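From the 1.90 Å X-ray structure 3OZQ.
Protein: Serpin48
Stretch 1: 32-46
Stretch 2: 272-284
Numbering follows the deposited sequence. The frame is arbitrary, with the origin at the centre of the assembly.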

ATOM      1  N   ALA A  32     -11.881   1.244  11.403  1.00 45.37           N
ATOM      2  CA  ALA A  32     -11.462  -0.035  11.944  1.00 42.03           C
ATOM      3  C   ALA A  32     -10.191  -0.477  11.228  1.00 37.52           C
ATOM      4  O   ALA A  32      -9.233   0.290  11.135  1.00 41.39           O
ATOM      5  CB  ALA A  32     -12.575  -1.064  11.795  1.00 45.61           C
ATOM      6  N   ASN A  33     -10.165  -1.702  10.723  1.00 37.06           N
ATOM      7  CA  ASN A  33      -8.970  -2.162  10.035  1.00 37.35           C
ATOM      8  C   ASN A  33      -8.824  -1.444   8.704  1.00 34.23           C
ATOM      9  O   ASN A  33      -9.813  -1.066   8.070  1.00 35.77           O
ATOM     10  CB  ASN A  33      -8.971  -3.679   9.814  1.00 34.76           C
ATOM     11  CG  ASN A  33      -9.288  -4.458  11.076  1.00 37.62           C
ATOM     12  OD1 ASN A  33      -9.109  -3.961  12.185  1.00 36.25           O
ATOM     13  ND2 ASN A  33      -9.754  -5.693  10.907  1.00 32.55           N
ATOM     14  N   PHE A  34      -7.578  -1.221   8.296  1.00 34.30           N
ATOM     15  CA  PHE A  34      -7.327  -0.822   6.929  1.00 28.53           C
ATOM     16  C   PHE A  34      -5.947  -1.270   6.426  1.00 29.94           C
ATOM     17  O   PHE A  34      -5.057  -1.670   7.211  1.00 27.02           O
ATOM     18  CB  PHE A  34      -7.578   0.694   6.692  1.00 32.94           C
ATOM     19  CG  PHE A  34      -6.537   1.600   7.301  1.00 31.53           C
ATOM     20  CD1 PHE A  34      -5.337   1.840   6.649  1.00 35.14           C
ATOM     21  CD2 PHE A  34      -6.757   2.208   8.521  1.00 34.29           C
ATOM     22  CE1 PHE A  34      -4.371   2.685   7.206  1.00 29.67           C
ATOM     23  CE2 PHE A  34      -5.804   3.039   9.082  1.00 38.49           C
ATOM     24  CZ  PHE A  34      -4.603   3.273   8.422  1.00 34.75           C
ATOM     25  N   LEU A  35      -5.815  -1.208   5.102  1.00 30.14           N
ATOM     26  CA  LEU A  35      -4.583  -1.525   4.389  1.00 34.34           C
ATOM     27  C   LEU A  35      -4.417  -0.471   3.299  1.00 31.97           C
ATOM     28  O   LEU A  35      -5.384  -0.124   2.622  1.00 30.00           O
ATOM     29  CB  LEU A  35      -4.675  -2.923   3.760  1.00 33.69           C
ATOM     30  CG  LEU A  35      -3.512  -3.391   2.879  1.00 31.11           C
ATOM     31  CD1 LEU A  35      -2.251  -3.571   3.722  1.00 30.75           C
ATOM     32  CD2 LEU A  35      -3.849  -4.698   2.176  1.00 29.02           C
ATOM     33  N   VAL A  36      -3.202   0.062   3.161  1.00 29.81           N
ATOM     34  CA  VAL A  36      -2.896   1.050   2.143  1.00 27.77           C
ATOM     35  C   VAL A  36      -1.478   0.856   1.592  1.00 27.70           C
ATOM     36  O   VAL A  36      -0.589   0.382   2.302  1.00 26.21           O
ATOM     37  CB  VAL A  36      -3.082   2.503   2.671  1.00 31.52           C
ATOM     38  CG1 VAL A  36      -2.164   2.785   3.894  1.00 30.11           C
ATOM     39  CG2 VAL A  36      -2.896   3.550   1.531  1.00 30.81           C
ATOM     40  N   SER A  37      -1.293   1.184   0.311  1.00 28.80           N
ATOM     41  CA  SER A  37       0.033   1.191  -0.291  1.00 32.52           C
ATOM     42  C   SER A  37       0.413   2.600  -0.717  1.00 28.93           C
ATOM     43  O   SER A  37       0.136   3.018  -1.848  1.00 30.57           O
ATOM     44  CB  SER A  37       0.108   0.273  -1.498  1.00 30.47           C
ATOM     45  OG  SER A  37       1.435   0.289  -2.012  1.00 29.53           O
ATOM     46  N   PRO A  38       1.042   3.352   0.194  1.00 30.97           N
ATOM     47  CA  PRO A  38       1.538   4.670  -0.226  1.00 31.07           C
ATOM     48  C   PRO A  38       2.515   4.550  -1.400  1.00 31.44           C
ATOM     49  O   PRO A  38       2.486   5.369  -2.341  1.00 31.84           O
ATOM     50  CB  PRO A  38       2.215   5.202   1.035  1.00 27.20           C
ATOM     51  CG  PRO A  38       1.474   4.487   2.173  1.00 29.74           C
ATOM     52  CD  PRO A  38       1.241   3.103   1.631  1.00 29.42           C
ATOM     53  N   PHE A  39       3.351   3.520  -1.372  1.00 32.73           N
ATOM     54  CA  PHE A  39       4.304   3.302  -2.463  1.00 29.47           C
ATOM     55  C   PHE A  39       3.612   3.213  -3.821  1.00 32.46           C
ATOM     56  O   PHE A  39       3.948   3.949  -4.751  1.00 30.42           O
ATOM     57  CB  PHE A  39       5.110   2.022  -2.239  1.00 32.09           C
ATOM     58  CG  PHE A  39       5.720   1.479  -3.499  1.00 34.12           C
ATOM     59  CD1 PHE A  39       5.104   0.452  -4.197  1.00 35.44           C
ATOM     60  CD2 PHE A  39       6.893   2.020  -4.002  1.00 37.84           C
ATOM     61  CE1 PHE A  39       5.648  -0.027  -5.374  1.00 34.33           C
ATOM     62  CE2 PHE A  39       7.446   1.535  -5.167  1.00 38.31           C
ATOM     63  CZ  PHE A  39       6.825   0.505  -5.849  1.00 36.89           C
ATOM     64  N   SER A  40       2.641   2.305  -3.943  1.00 31.70           N
ATOM     65  CA  SER A  40       2.007   2.079  -5.238  1.00 29.35           C
ATOM     66  C   SER A  40       1.279   3.339  -5.737  1.00 30.78           C
ATOM     67  O   SER A  40       1.398   3.731  -6.910  1.00 29.20           O
ATOM     68  CB  SER A  40       1.069   0.865  -5.166  1.00 33.35           C
ATOM     69  OG  SER A  40       0.824   0.323  -6.452  1.00 32.64           O
ATOM     70  N   ALA A  41       0.529   3.973  -4.842  1.00 31.67           N
ATOM     71  CA  ALA A  41      -0.135   5.217  -5.170  1.00 31.98           C
ATOM     72  C   ALA A  41       0.913   6.207  -5.691  1.00 33.30           C
ATOM     73  O   ALA A  41       0.682   6.926  -6.672  1.00 32.45           O
ATOM     74  CB  ALA A  41      -0.851   5.772  -3.946  1.00 31.21           C
ATOM     75  N   ALA A  42       2.067   6.234  -5.029  1.00 31.90           N
ATOM     76  CA  ALA A  42       3.140   7.159  -5.381  1.00 33.10           C
ATOM     77  C   ALA A  42       3.642   6.928  -6.802  1.00 32.64           C
ATOM     78  O   ALA A  42       3.872   7.877  -7.541  1.00 31.67           O
ATOM     79  CB  ALA A  42       4.291   7.064  -4.381  1.00 34.91           C
ATOM     80  N   THR A  43       3.816   5.671  -7.196  1.00 30.28           N
ATOM     81  CA  THR A  43       4.241   5.404  -8.565  1.00 33.17           C
ATOM     82  C   THR A  43       3.188   5.803  -9.623  1.00 34.49           C
ATOM     83  O   THR A  43       3.515   6.177 -10.756  1.00 32.64           O
ATOM     84  CB  THR A  43       4.572   3.932  -8.746  1.00 32.26           C
ATOM     85  OG1 THR A  43       3.392   3.155  -8.514  1.00 33.64           O
ATOM     86  CG2 THR A  43       5.685   3.519  -7.783  1.00 33.84           C
ATOM     87  N   LEU A  44       1.917   5.693  -9.263  1.00 30.58           N
ATOM     88  CA  LEU A  44       0.861   6.053 -10.193  1.00 34.03           C
ATOM     89  C   LEU A  44       0.812   7.564 -10.345  1.00 33.14           C
ATOM     90  O   LEU A  44       0.754   8.104 -11.457  1.00 32.85           O
ATOM     91  CB  LEU A  44      -0.479   5.495  -9.711  1.00 29.62           C
ATOM     92  CG  LEU A  44      -1.630   5.654 -10.697  1.00 35.22           C
ATOM     93  CD1 LEU A  44      -1.158   5.261 -12.076  1.00 32.50           C
ATOM     94  CD2 LEU A  44      -2.850   4.799 -10.263  1.00 28.93           C
ATOM     95  N   LEU A  45       0.884   8.257  -9.221  1.00 34.88           N
ATOM     96  CA  LEU A  45       0.875   9.707  -9.247  1.00 34.00           C
ATOM     97  C   LEU A  45       2.113  10.249  -9.985  1.00 39.58           C
ATOM     98  O   LEU A  45       2.062  11.303 -10.620  1.00 35.15           O
ATOM     99  CB  LEU A  45       0.838  10.244  -7.828  1.00 33.40           C
ATOM    100  CG  LEU A  45       0.652  11.755  -7.732  1.00 40.85           C
ATOM    101  CD1 LEU A  45      -0.753  12.153  -8.148  1.00 38.04           C
ATOM    102  CD2 LEU A  45       0.950  12.242  -6.325  1.00 44.04           C
ATOM    103  N   ALA A  46       3.235   9.537  -9.875  1.00 37.94           N
ATOM    104  CA  ALA A  46       4.427   9.904 -10.633  1.00 37.41           C
ATOM    105  C   ALA A  46       4.179   9.763 -12.151  1.00 38.68           C
ATOM    106  O   ALA A  46       4.638  10.579 -12.940  1.00 37.33           O
ATOM    107  CB  ALA A  46       5.631   9.072 -10.181  1.00 35.00           C
ATOM    108  N   LYS A 272      -7.534 -10.952   7.563  1.00 36.94           N
ATOM    109  CA  LYS A 272      -7.755 -10.555   6.189  1.00 37.29           C
ATOM    110  C   LYS A 272      -8.305  -9.149   6.234  1.00 35.59           C
ATOM    111  O   LYS A 272      -9.165  -8.842   7.068  1.00 36.28           O
ATOM    112  CB  LYS A 272      -8.742 -11.506   5.513  1.00 37.21           C
ATOM    113  CG  LYS A 272      -8.785 -11.350   4.007  1.00 47.65           C
ATOM    114  CD  LYS A 272      -9.588 -12.466   3.351  1.00 49.74           C
ATOM    115  CE  LYS A 272     -10.008 -12.082   1.939  1.00 62.37           C
ATOM    116  NZ  LYS A 272     -10.953 -13.076   1.340  1.00 70.62           N
ATOM    117  N   ILE A 273      -7.782  -8.282   5.372  1.00 34.63           N
ATOM    118  CA  ILE A 273      -8.277  -6.920   5.259  1.00 31.82           C
ATOM    119  C   ILE A 273      -8.441  -6.514   3.797  1.00 36.33           C
ATOM    120  O   ILE A 273      -7.569  -6.779   2.969  1.00 37.13           O
ATOM    121  CB  ILE A 273      -7.326  -5.890   5.903  1.00 29.38           C
ATOM    122  CG1 ILE A 273      -6.950  -6.306   7.337  1.00 34.06           C
ATOM    123  CG2 ILE A 273      -7.951  -4.486   5.821  1.00 33.74           C
ATOM    124  CD1 ILE A 273      -5.820  -5.452   7.968  1.00 30.56           C
ATOM    125  N   GLU A 274      -9.554  -5.858   3.499  1.00 38.77           N
ATOM    126  CA  GLU A 274      -9.793  -5.256   2.190  1.00 35.01           C
ATOM    127  C   GLU A 274     -10.087  -3.780   2.359  1.00 39.04           C
ATOM    128  O   GLU A 274     -10.960  -3.403   3.136  1.00 38.87           O
ATOM    129  CB  GLU A 274     -10.977  -5.916   1.488  1.00 40.95           C
ATOM    130  CG  GLU A 274     -10.659  -7.217   0.781  1.00 51.01           C
ATOM    131  CD  GLU A 274     -11.550  -7.442  -0.443  1.00 64.32           C
ATOM    132  OE1 GLU A 274     -11.553  -6.556  -1.341  1.00 55.48           O
ATOM    133  OE2 GLU A 274     -12.248  -8.490  -0.496  1.00 63.33           O
ATOM    134  N   SER A 275      -9.354  -2.941   1.633  1.00 33.47           N
ATOM    135  CA  SER A 275      -9.568  -1.503   1.711  1.00 34.42           C
ATOM    136  C   SER A 275      -9.715  -0.856   0.344  1.00 34.04           C
ATOM    137  O   SER A 275      -9.131  -1.311  -0.637  1.00 32.67           O
ATOM    138  CB  SER A 275      -8.436  -0.827   2.489  1.00 33.99           C
ATOM    139  OG  SER A 275      -8.418  -1.275   3.840  1.00 30.63           O
ATOM    140  N   THR A 276     -10.513   0.206   0.296  1.00 33.75           N
ATOM    141  CA  THR A 276     -10.622   1.046  -0.880  1.00 33.44           C
ATOM    142  C   THR A 276     -10.325   2.459  -0.400  1.00 38.52           C
ATOM    143  O   THR A 276     -10.963   2.951   0.523  1.00 41.95           O
ATOM    144  CB  THR A 276     -12.022   0.953  -1.526  1.00 35.04           C
ATOM    145  OG1 THR A 276     -12.274  -0.400  -1.927  1.00 33.51           O
ATOM    146  CG2 THR A 276     -12.120   1.870  -2.739  1.00 35.83           C
ATOM    147  N   VAL A 277      -9.323   3.093  -0.994  1.00 30.95           N
ATOM    148  CA  VAL A 277      -8.869   4.391  -0.523  1.00 30.72           C
ATOM    149  C   VAL A 277      -9.010   5.482  -1.599  1.00 33.49           C
ATOM    150  O   VAL A 277      -8.554   5.329  -2.729  1.00 30.39           O
ATOM    151  CB  VAL A 277      -7.401   4.323  -0.020  1.00 32.72           C
ATOM    152  CG1 VAL A 277      -6.903   5.699   0.405  1.00 34.29           C
ATOM    153  CG2 VAL A 277      -7.275   3.315   1.115  1.00 35.88           C
ATOM    154  N   ASP A 278      -9.671   6.566  -1.216  1.00 29.44           N
ATOM    155  CA  ASP A 278      -9.779   7.753  -2.016  1.00 36.42           C
ATOM    156  C   ASP A 278      -8.490   8.523  -1.823  1.00 35.21           C
ATOM    157  O   ASP A 278      -8.323   9.203  -0.819  1.00 32.53           O
ATOM    158  CB  ASP A 278     -10.938   8.604  -1.525  1.00 35.25           C
ATOM    159  CG  ASP A 278     -11.102   9.878  -2.334  1.00 39.13           C
ATOM    160  OD1 ASP A 278     -10.184  10.222  -3.123  1.00 37.62           O
ATOM    161  OD2 ASP A 278     -12.164  10.526  -2.194  1.00 42.82           O
ATOM    162  N   PHE A 279      -7.591   8.403  -2.788  1.00 30.61           N
ATOM    163  CA  PHE A 279      -6.300   9.088  -2.715  1.00 36.12           C
ATOM    164  C   PHE A 279      -6.354  10.565  -3.126  1.00 33.07           C
ATOM    165  O   PHE A 279      -5.421  11.316  -2.852  1.00 34.72           O
ATOM    166  CB  PHE A 279      -5.220   8.332  -3.496  1.00 31.81           C
ATOM    167  CG  PHE A 279      -4.343   7.466  -2.617  1.00 33.43           C
ATOM    168  CD1 PHE A 279      -3.217   8.003  -2.003  1.00 33.16           C
ATOM    169  CD2 PHE A 279      -4.646   6.135  -2.405  1.00 25.42           C
ATOM    170  CE1 PHE A 279      -2.407   7.216  -1.161  1.00 29.60           C
ATOM    171  CE2 PHE A 279      -3.843   5.336  -1.569  1.00 27.37           C
ATOM    172  CZ  PHE A 279      -2.716   5.882  -0.961  1.00 31.60           C
ATOM    173  N   LYS A 280      -7.434  10.988  -3.773  1.00 33.27           N
ATOM    174  CA  LYS A 280      -7.604  12.417  -4.052  1.00 35.32           C
ATOM    175  C   LYS A 280      -7.741  13.186  -2.743  1.00 35.45           C
ATOM    176  O   LYS A 280      -7.108  14.212  -2.528  1.00 35.91           O
ATOM    177  CB  LYS A 280      -8.835  12.681  -4.932  1.00 38.30           C
ATOM    178  CG  LYS A 280      -9.134  14.162  -5.049  1.00 37.73           C
ATOM    179  CD  LYS A 280     -10.289  14.467  -6.007  1.00 46.61           C
ATOM    180  CE  LYS A 280     -10.398  15.971  -6.264  1.00 49.46           C
ATOM    181  NZ  LYS A 280     -11.768  16.411  -6.706  1.00 53.62           N
ATOM    182  N   LYS A 281      -8.615  12.687  -1.887  1.00 37.78           N
ATOM    183  CA  LYS A 281      -8.783  13.208  -0.537  1.00 40.73           C
ATOM    184  C   LYS A 281      -7.450  13.234   0.206  1.00 40.98           C
ATOM    185  O   LYS A 281      -7.090  14.246   0.811  1.00 42.95           O
ATOM    186  CB  LYS A 281      -9.779  12.337   0.225  1.00 40.50           C
ATOM    187  CG  LYS A 281      -9.967  12.734   1.679  1.00 51.50           C
ATOM    188  CD  LYS A 281     -11.047  11.907   2.355  1.00 46.49           C
ATOM    189  CE  LYS A 281     -12.362  12.030   1.635  1.00 51.47           C
ATOM    190  NZ  LYS A 281     -13.392  11.130   2.240  1.00 50.93           N
ATOM    191  N   VAL A 282      -6.718  12.126   0.158  1.00 32.00           N
ATOM    192  CA  VAL A 282      -5.422  12.073   0.827  1.00 37.81           C
ATOM    193  C   VAL A 282      -4.475  13.128   0.250  1.00 38.94           C
ATOM    194  O   VAL A 282      -3.940  13.954   0.988  1.00 38.95           O
ATOM    195  CB  VAL A 282      -4.768  10.673   0.735  1.00 36.86           C
ATOM    196  CG1 VAL A 282      -3.317  10.712   1.232  1.00 33.63           C
ATOM    197  CG2 VAL A 282      -5.581   9.643   1.517  1.00 36.15           C
ATOM    198  N   LEU A 283      -4.291  13.111  -1.072  1.00 35.39           N
ATOM    199  CA  LEU A 283      -3.275  13.944  -1.704  1.00 39.74           C
ATOM    200  C   LEU A 283      -3.570  15.436  -1.562  1.00 40.03           C
ATOM    201  O   LEU A 283      -2.650  16.251  -1.484  1.00 41.90           O
ATOM    202  CB  LEU A 283      -3.071  13.547  -3.170  1.00 37.98           C
ATOM    203  CG  LEU A 283      -2.468  12.143  -3.270  1.00 40.13           C
ATOM    204  CD1 LEU A 283      -2.421  11.631  -4.708  1.00 36.00           C
ATOM    205  CD2 LEU A 283      -1.073  12.145  -2.638  1.00 41.50           C
ATOM    206  N   LYS A 284      -4.849  15.782  -1.504  1.00 39.62           N
ATOM    207  CA  LYS A 284      -5.243  17.170  -1.292  1.00 45.47           C
ATOM    208  C   LYS A 284      -4.715  17.702   0.033  1.00 44.43           C
ATOM    209  O   LYS A 284      -4.224  18.823   0.094  1.00 46.66           O
ATOM    210  CB  LYS A 284      -6.766  17.354  -1.382  1.00 42.67           C
ATOM    211  CG  LYS A 284      -7.287  17.486  -2.821  1.00 50.39           C
ATOM    212  CD  LYS A 284      -8.788  17.785  -2.873  1.00 50.70           C
ATOM    213  CE  LYS A 284      -9.060  19.283  -2.862  1.00 55.92           C
ATOM    214  NZ  LYS A 284      -9.012  19.892  -4.229  1.00 63.97           N
TER
HETATM  215  O   HOH W   1     -10.597  -6.877   8.209  1.00 36.00           O
HETATM  216  O   HOH W   2     -10.551  -0.958   5.215  1.00 39.96           O

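Packing of residues 32-46 against 272-284 in Serpin48, two segments at least 238 residues apart in sequence wherever they touch. Each runs from a strand (34-36; 272-278) into a helix (38-46; 279-284). The strands approach to 5.6 Å with their directions 61° apart, and the backbones come nearest where L35 CA lies 5.7 Å from S275 CA. The helix axes are nearly perpendicular, at 84°, and come no closer than 12.3 Å, so side chains must span the gap. The contact buries 511 Å², both sides summed.

One direct hydrogen bond joins the segments, from L35 N to S275 OG (2.9 Å, 151°). The acceptor is thus a side-chain hydroxyl rather than a carbonyl of strand 272-278. Two waters add bridges between the segments. Water 1 accepts from N33 ND2 (3.1 Å) and donates to K272 O (2.7 Å); water 2 lies within hydrogen-bonding distance of N33 O (3.0 Å) and S275 OG (2.6 Å).

Apolar contacts follow the alternation of strand 272-278, with I273, S275 and V277 pointing toward the first segment and K272, E274 and T276 away. I273 covers the strand start, its CD1 4.1 Å from N33 CB and its CG2 4.2 Å from L35 CB. V36 CG2 lies 4.4 Å from V277 CG2 and, more tightly, 3.4 Å from F279 CZ. A41 presents its methyl to one face of the F279 ring, CB 3.6 Å from the ring centroid and 15° off the normal, a CH-pi contact. Further along, L45 CD2 meets L283 CD1 at 3.8 Å, bridging the helices.

Both helices are capped at their N-termini: S37 OG accepts from S40 N (3.0 Å), and D278 OD1 from K281 N (3.2 Å) and, weakly, K280 N (2.9 Å), occupying amides that lack a preceding helical turn.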